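Local structure of glycosyltransferase (Streptomyces viridochromogenes, 2IUY) at residues H89-G94 against S110-T115; S126-R131 against A140-I145. The protein probably transfers a sugar from a nucleotide-activated donor, as a retaining GT-B glycosyltransferase of family GT4, during biosynthesis of the antibiotic avilamycin A. All blocks are in the same frame, centred on the assembly; numbering follows the deposited sequence.

Followed from the N terminus, the chain leaves strand 87-90, turns through 91-94 and returns to run parallel to it as strand 106-111; interaction 1 closes this loop where the two strands end side by side. After strand 123-125 the chain enters helix 128-133, and interaction 2 closes a shorter excursion by laying 140-145 beside the start of that helix. The two contacts follow in series, neither crossing nor enclosing the other, with centres about 11 Å apart. Gln-130 joins them, its NE2 reaching the carbonyl oxygens of His-111 and Phe-113 in probable hydrogen bonds. Together they tie the last strands of the N-terminal sheet to the chain that leads on to the second domain.

Interaction 1 (H89-G94 against S110-T115)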
loop_
_atom_site.group_PDB
_atom_site.type_symbol
_atom_site.label_atom_id
_atom_site.label_comp_id
_atom_site.label_asym_id
_atom_site.label_seq_id
_atom_site.Cartn_x
_atom_site.Cartn_y
_atom_site.Cartn_z
ATOM N N HIS A 89 12.574 -1.098 12.151
ATOM C CA HIS A 89 11.895 -1.595 10.976
ATOM C C HIS A 89 11.612 -0.419 10.048
ATOM O O HIS A 89 10.691 0.382 10.297
ATOM C CB HIS A 89 10.604 -2.321 11.429
ATOM C CG HIS A 89 9.860 -3.002 10.325
ATOM N ND1 HIS A 89 8.738 -3.771 10.564
ATOM C CD2 HIS A 89 10.041 -3.007 8.979
ATOM C CE1 HIS A 89 8.291 -4.261 9.416
ATOM N NE2 HIS A 89 9.055 -3.799 8.441
ATOM N N ASP A 90 12.449 -0.324 9.008
ATOM C CA ASP A 90 12.473 0.725 8.036
ATOM C C ASP A 90 11.452 0.509 6.920
ATOM O O ASP A 90 11.413 -0.525 6.273
ATOM C CB ASP A 90 13.906 0.934 7.452
ATOM C CG ASP A 90 13.992 2.195 6.572
ATOM O OD1 ASP A 90 13.300 3.184 6.910
ATOM O OD2 ASP A 90 14.673 2.195 5.517
ATOM N N HIS A 91 10.612 1.528 6.716
ATOM C CA HIS A 91 9.695 1.584 5.581
ATOM C C HIS A 91 10.036 2.717 4.637
ATOM O O HIS A 91 9.306 2.939 3.710
ATOM C CB HIS A 91 8.250 1.790 6.081
ATOM C CG HIS A 91 7.729 0.610 6.842
ATOM N ND1 HIS A 91 6.956 -0.366 6.261
ATOM C CD2 HIS A 91 7.938 0.221 8.125
ATOM C CE1 HIS A 91 6.654 -1.277 7.168
ATOM N NE2 HIS A 91 7.234 -0.940 8.310
ATOM N N SER A 92 11.109 3.468 4.907
ATOM C CA SER A 92 11.458 4.677 4.135
ATOM C C SER A 92 12.212 4.423 2.819
ATOM O O SER A 92 12.488 5.372 2.102
ATOM C CB SER A 92 12.337 5.589 4.978
ATOM O OG SER A 92 13.638 5.061 5.032
ATOM N N GLY A 93 12.590 3.177 2.534
ATOM C CA GLY A 93 13.466 2.868 1.408
ATOM C C GLY A 93 14.905 3.240 1.690
ATOM O O GLY A 93 15.677 3.515 0.779
ATOM N N GLY A 94 15.291 3.253 2.954
ATOM C CA GLY A 94 16.682 3.423 3.255
ATOM C C GLY A 94 17.172 4.838 3.465
ATOM O O GLY A 94 18.371 5.110 3.320
ATOM N N SER A 110 10.873 -3.090 5.244
ATOM C CA SER A 110 9.855 -3.483 4.247
ATOM C C SER A 110 10.121 -2.602 3.023
ATOM O O SER A 110 10.013 -1.380 3.086
ATOM C CB SER A 110 8.426 -3.221 4.720
ATOM O OG SER A 110 8.025 -4.041 5.795
ATOM N N HIS A 111 10.466 -3.235 1.921
ATOM C CA HIS A 111 10.619 -2.561 0.641
ATOM C C HIS A 111 9.308 -2.268 -0.074
ATOM O O HIS A 111 8.564 -3.181 -0.425
ATOM C CB HIS A 111 11.555 -3.348 -0.277
ATOM C CG HIS A 111 12.215 -2.472 -1.291
ATOM N ND1 HIS A 111 12.798 -1.268 -0.947
ATOM C CD2 HIS A 111 12.323 -2.577 -2.639
ATOM C CE1 HIS A 111 13.256 -0.681 -2.038
ATOM N NE2 HIS A 111 12.979 -1.453 -3.076
ATOM N N HIS A 112 9.055 -0.987 -0.295
ATOM C CA HIS A 112 7.835 -0.538 -0.957
ATOM C C HIS A 112 8.079 0.036 -2.368
ATOM O O HIS A 112 7.235 0.798 -2.895
ATOM C CB HIS A 112 7.142 0.493 -0.065
ATOM C CG HIS A 112 6.826 -0.046 1.314
ATOM N ND1 HIS A 112 6.050 -1.168 1.504
ATOM C CD2 HIS A 112 7.161 0.391 2.549
ATOM C CE1 HIS A 112 5.942 -1.419 2.795
ATOM N NE2 HIS A 112 6.586 -0.471 3.457
ATOM N N PHE A 113 9.219 -0.306 -2.970
ATOM C CA PHE A 113 9.582 0.355 -4.258
ATOM C C PHE A 113 9.900 -0.644 -5.384
ATOM O O PHE A 113 10.288 -1.769 -5.115
ATOM C CB PHE A 113 10.727 1.379 -4.040
ATOM C CG PHE A 113 10.346 2.496 -3.162
ATOM C CD1 PHE A 113 9.645 3.572 -3.662
ATOM C CD2 PHE A 113 10.658 2.473 -1.803
ATOM C CE1 PHE A 113 9.242 4.626 -2.824
ATOM C CE2 PHE A 113 10.295 3.523 -0.975
ATOM C CZ PHE A 113 9.583 4.591 -1.479
ATOM N N THR A 114 9.692 -0.225 -6.639
ATOM C CA THR A 114 10.053 -1.022 -7.814
ATOM C C THR A 114 11.584 -1.098 -8.006
ATOM O O THR A 114 12.115 -1.964 -8.704
ATOM C CB THR A 114 9.394 -0.432 -9.060
ATOM O OG1 THR A 114 9.419 -1.380 -10.105
ATOM C CG2 THR A 114 10.105 0.848 -9.522
ATOM N N THR A 115 12.280 -0.173 -7.365
ATOM C CA THR A 115 13.730 -0.007 -7.480
ATOM C C THR A 115 14.461 -0.950 -6.508
ATOM O O THR A 115 13.882 -1.457 -5.550
ATOM C CB THR A 115 14.124 1.478 -7.203
ATOM O OG1 THR A 115 13.525 1.915 -5.993
ATOM C CG2 THR A 115 13.630 2.407 -8.335
HETATM O O HOH W 1 10.363 0.884 1.420
HETATM O O HOH W 2 12.484 0.667 3.771
#
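Two neighbouring parallel strands of the N-terminal Rossmann-like domain, 87-90 and 106-111, meet here at their C-terminal ends, the edge that faces the cleft in a GT-B enzyme. Ser-110 N donates to Asp-90 O at 2.8 Å, nearly along the C=O axis, continuing the pairing that Asp-90 also makes with Ile-108. Around it three histidines do the side-chain work. His-89 has CG anti to its backbone N (chi1 -175°), which brings NE2 to Ser-110 OG at 2.8 Å, close to the ring plane. Both groups are also gripped by the C-terminal helix 321-336: His-89 ND1 by Tyr-332 OH, Ser-110 OG by Tyr-328 OH.

His-91 and His-112 both turn CG anti to their carbonyl carbon, and their rings meet rim to rim with planes only 14° apart. His-91 ND1 lies 2.8 Å from His-112 NE2 in a fairly straight hydrogen bond; one nitrogen donates the proton and the other accepts it, and which does so is left open. A charge on both would probably be disfavoured. The other ring nitrogen of His-91, NE2, stands 3.4 Å above the plane of the His-89 ring, toward its rim, while Ser-110 O lies over one face of His-112. His-112 itself sits about 8 Å, side chain to side chain, from Thr-256 of the UDP site.

At the end of its strand Asp-90 opens an Asx turn. OD1 accepts Ser-92 N from above the carboxylate plane and Ser-92 OG on its syn lone pair; OD2 takes Gly-94 N, also syn. Past the strand ends, water 1 accepts from His-112 N and lies within donating distance of Ser-110 O, and water 2 accepts from Gly-93 N. Beyond them Phe-113 brings its ring carbon CE2 within 4.0 Å of Gly-93 CA.

Interaction 2 (S126-R131 against A140-I145); sequences SSRAQR and APVIPI
The capped N terminus of helix 128-133, just past the edge strand 123-125 of the Rossmann-like N-terminal domain, receives the extended segment 140-145 alongside it. Ser-127 is the N-cap: OG accepts Gln-130 N at 3.1 Å and is itself bonded to Pro-253 O. Glu-278 takes the backbone N-H groups of Arg-128 and Ala-129, so a carboxylate from the second domain sits at the helix start, where the dipole would probably steady its negative charge. The extended Gln-130 side chain reaches Ser-126, whose N donates to its OE1, nearly along the C=O axis.

The tight part is backbone against backbone. Ser-126 and Pro-144 bring their CA atoms to 4.1 Å, and two CA-H...O contacts run in opposite senses between the segments. Ser-126 CA points at Ile-143 O, 3.3 Å away and almost straight (171° at the hydrogen), whereas Pro-144 CA approaches Ser-126 O on a more bent path. Val-142 extends this packing with both branches: CG1, anti to the backbone N, presses on Ser-127 C at 3.6 Å, and CG2 turns to Arg-131. At the far end Ile-145 leads toward the UDP site, its side chain touching Thr-256 at about 4 Å.

Packing loosens on the outer side, where the exposed Arg-128 comes no closer with its side chain than 4.5 Å, CG to Val-142 CG2. Arg-131 is the exception, partly exposed but firmly held. It lies crosswise to Val-142; its chain is extended through chi2 and bends at chi3 (62°), which swings the guanidinium over CG2. The methyl stands 3.6 Å above one face, toward the rim. Close to the guanidinium plane, nearly along the C=O axis, Arg-131 NH1 donates to Ala-140 O at 2.8 Å.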
loop_
_atom_site.group_PDB
_atom_site.type_symbol
_atom_site.label_atom_id
_atom_site.label_comp_id
_atom_site.label_asym_id
_atom_site.label_seq_id
_atom_site.Cartn_x
_atom_site.Cartn_y
_atom_site.Cartn_z
ATOM N N SER A 126 7.039 -7.145 -0.488
ATOM C CA SER A 126 5.583 -7.393 -0.361
ATOM C C SER A 126 5.074 -8.440 -1.356
ATOM O O SER A 126 3.948 -8.947 -1.212
ATOM C CB SER A 126 4.733 -6.108 -0.407
ATOM O OG SER A 126 5.293 -5.170 -1.288
ATOM N N SER A 127 5.889 -8.773 -2.358
ATOM C CA SER A 127 5.499 -9.810 -3.311
ATOM C C SER A 127 6.706 -10.578 -3.854
ATOM O O SER A 127 7.823 -10.099 -3.812
ATOM C CB SER A 127 4.645 -9.216 -4.442
ATOM O OG SER A 127 5.402 -8.349 -5.286
ATOM N N ARG A 128 6.472 -11.794 -4.335
ATOM C CA ARG A 128 7.501 -12.536 -5.102
ATOM C C ARG A 128 7.992 -11.784 -6.353
ATOM O O ARG A 128 9.163 -11.808 -6.628
ATOM C CB ARG A 128 6.975 -13.912 -5.556
ATOM C CG ARG A 128 6.788 -14.939 -4.427
ATOM C CD ARG A 128 6.286 -16.335 -4.995
ATOM N NE ARG A 128 4.815 -16.446 -5.093
ATOM C CZ ARG A 128 4.090 -16.425 -6.227
ATOM N NH1 ARG A 128 4.664 -16.259 -7.439
ATOM N NH2 ARG A 128 2.763 -16.559 -6.159
ATOM N N ALA A 129 7.084 -11.172 -7.122
ATOM C CA ALA A 129 7.461 -10.419 -8.341
ATOM C C ALA A 129 8.392 -9.282 -7.981
ATOM O O ALA A 129 9.432 -9.127 -8.582
ATOM C CB ALA A 129 6.237 -9.894 -9.053
ATOM N N GLN A 130 8.068 -8.535 -6.925
ATOM C CA GLN A 130 8.969 -7.475 -6.456
ATOM C C GLN A 130 10.311 -8.049 -5.995
ATOM O O GLN A 130 11.360 -7.576 -6.409
ATOM C CB GLN A 130 8.329 -6.699 -5.320
ATOM C CG GLN A 130 9.071 -5.470 -4.913
ATOM C CD GLN A 130 8.838 -5.116 -3.472
ATOM O OE1 GLN A 130 8.371 -5.949 -2.704
ATOM N NE2 GLN A 130 9.172 -3.884 -3.083
ATOM N N ARG A 131 10.284 -9.037 -5.103
ATOM C CA ARG A 131 11.538 -9.646 -4.633
ATOM C C ARG A 131 12.479 -10.028 -5.811
ATOM O O ARG A 131 13.675 -9.709 -5.796
ATOM C CB ARG A 131 11.282 -10.870 -3.740
ATOM C CG ARG A 131 12.635 -11.513 -3.248
ATOM C CD ARG A 131 12.429 -12.699 -2.323
ATOM N NE ARG A 131 11.706 -13.741 -3.042
ATOM C CZ ARG A 131 11.335 -14.901 -2.518
ATOM N NH1 ARG A 131 11.599 -15.188 -1.228
ATOM N NH2 ARG A 131 10.666 -15.763 -3.288
ATOM N N ALA A 140 15.088 -14.160 1.420
ATOM C CA ALA A 140 14.351 -12.925 1.825
ATOM C C ALA A 140 12.837 -13.164 1.949
ATOM O O ALA A 140 12.202 -13.656 1.028
ATOM C CB ALA A 140 14.645 -11.743 0.873
ATOM N N PRO A 141 12.260 -12.812 3.098
ATOM C CA PRO A 141 10.831 -13.044 3.294
ATOM C C PRO A 141 9.980 -12.189 2.366
ATOM O O PRO A 141 10.342 -11.056 2.023
ATOM C CB PRO A 141 10.580 -12.602 4.757
ATOM C CG PRO A 141 11.932 -12.521 5.384
ATOM C CD PRO A 141 12.894 -12.200 4.287
ATOM N N VAL A 142 8.867 -12.775 1.952
ATOM C CA VAL A 142 7.862 -12.089 1.218
ATOM C C VAL A 142 6.658 -12.002 2.148
ATOM O O VAL A 142 6.138 -13.030 2.624
ATOM C CB VAL A 142 7.539 -12.804 -0.109
ATOM C CG1 VAL A 142 6.284 -12.241 -0.693
ATOM C CG2 VAL A 142 8.694 -12.634 -1.091
ATOM N N ILE A 143 6.267 -10.768 2.466
ATOM C CA ILE A 143 5.197 -10.559 3.415
ATOM C C ILE A 143 4.335 -9.456 2.838
ATOM O O ILE A 143 4.797 -8.342 2.721
ATOM C CB ILE A 143 5.699 -10.196 4.883
ATOM C CG1 ILE A 143 6.592 -11.286 5.498
ATOM C CG2 ILE A 143 4.518 -9.999 5.784
ATOM C CD1 ILE A 143 7.242 -10.851 6.840
ATOM N N PRO A 144 3.090 -9.778 2.427
ATOM C CA PRO A 144 2.290 -8.788 1.688
ATOM C C PRO A 144 1.780 -7.673 2.585
ATOM O O PRO A 144 1.962 -7.738 3.838
ATOM C CB PRO A 144 1.161 -9.658 1.090
ATOM C CG PRO A 144 0.979 -10.768 2.083
ATOM C CD PRO A 144 2.385 -11.080 2.545
ATOM N N ILE A 145 1.192 -6.636 1.965
ATOM C CA ILE A 145 0.661 -5.470 2.691
ATOM C C ILE A 145 -0.508 -5.880 3.595
ATOM O O ILE A 145 -1.427 -6.593 3.151
ATOM C CB ILE A 145 0.265 -4.329 1.743
ATOM C CG1 ILE A 145 1.509 -3.751 1.010
ATOM C CG2 ILE A 145 -0.520 -3.283 2.457
ATOM C CD1 ILE A 145 1.111 -2.851 -0.169
#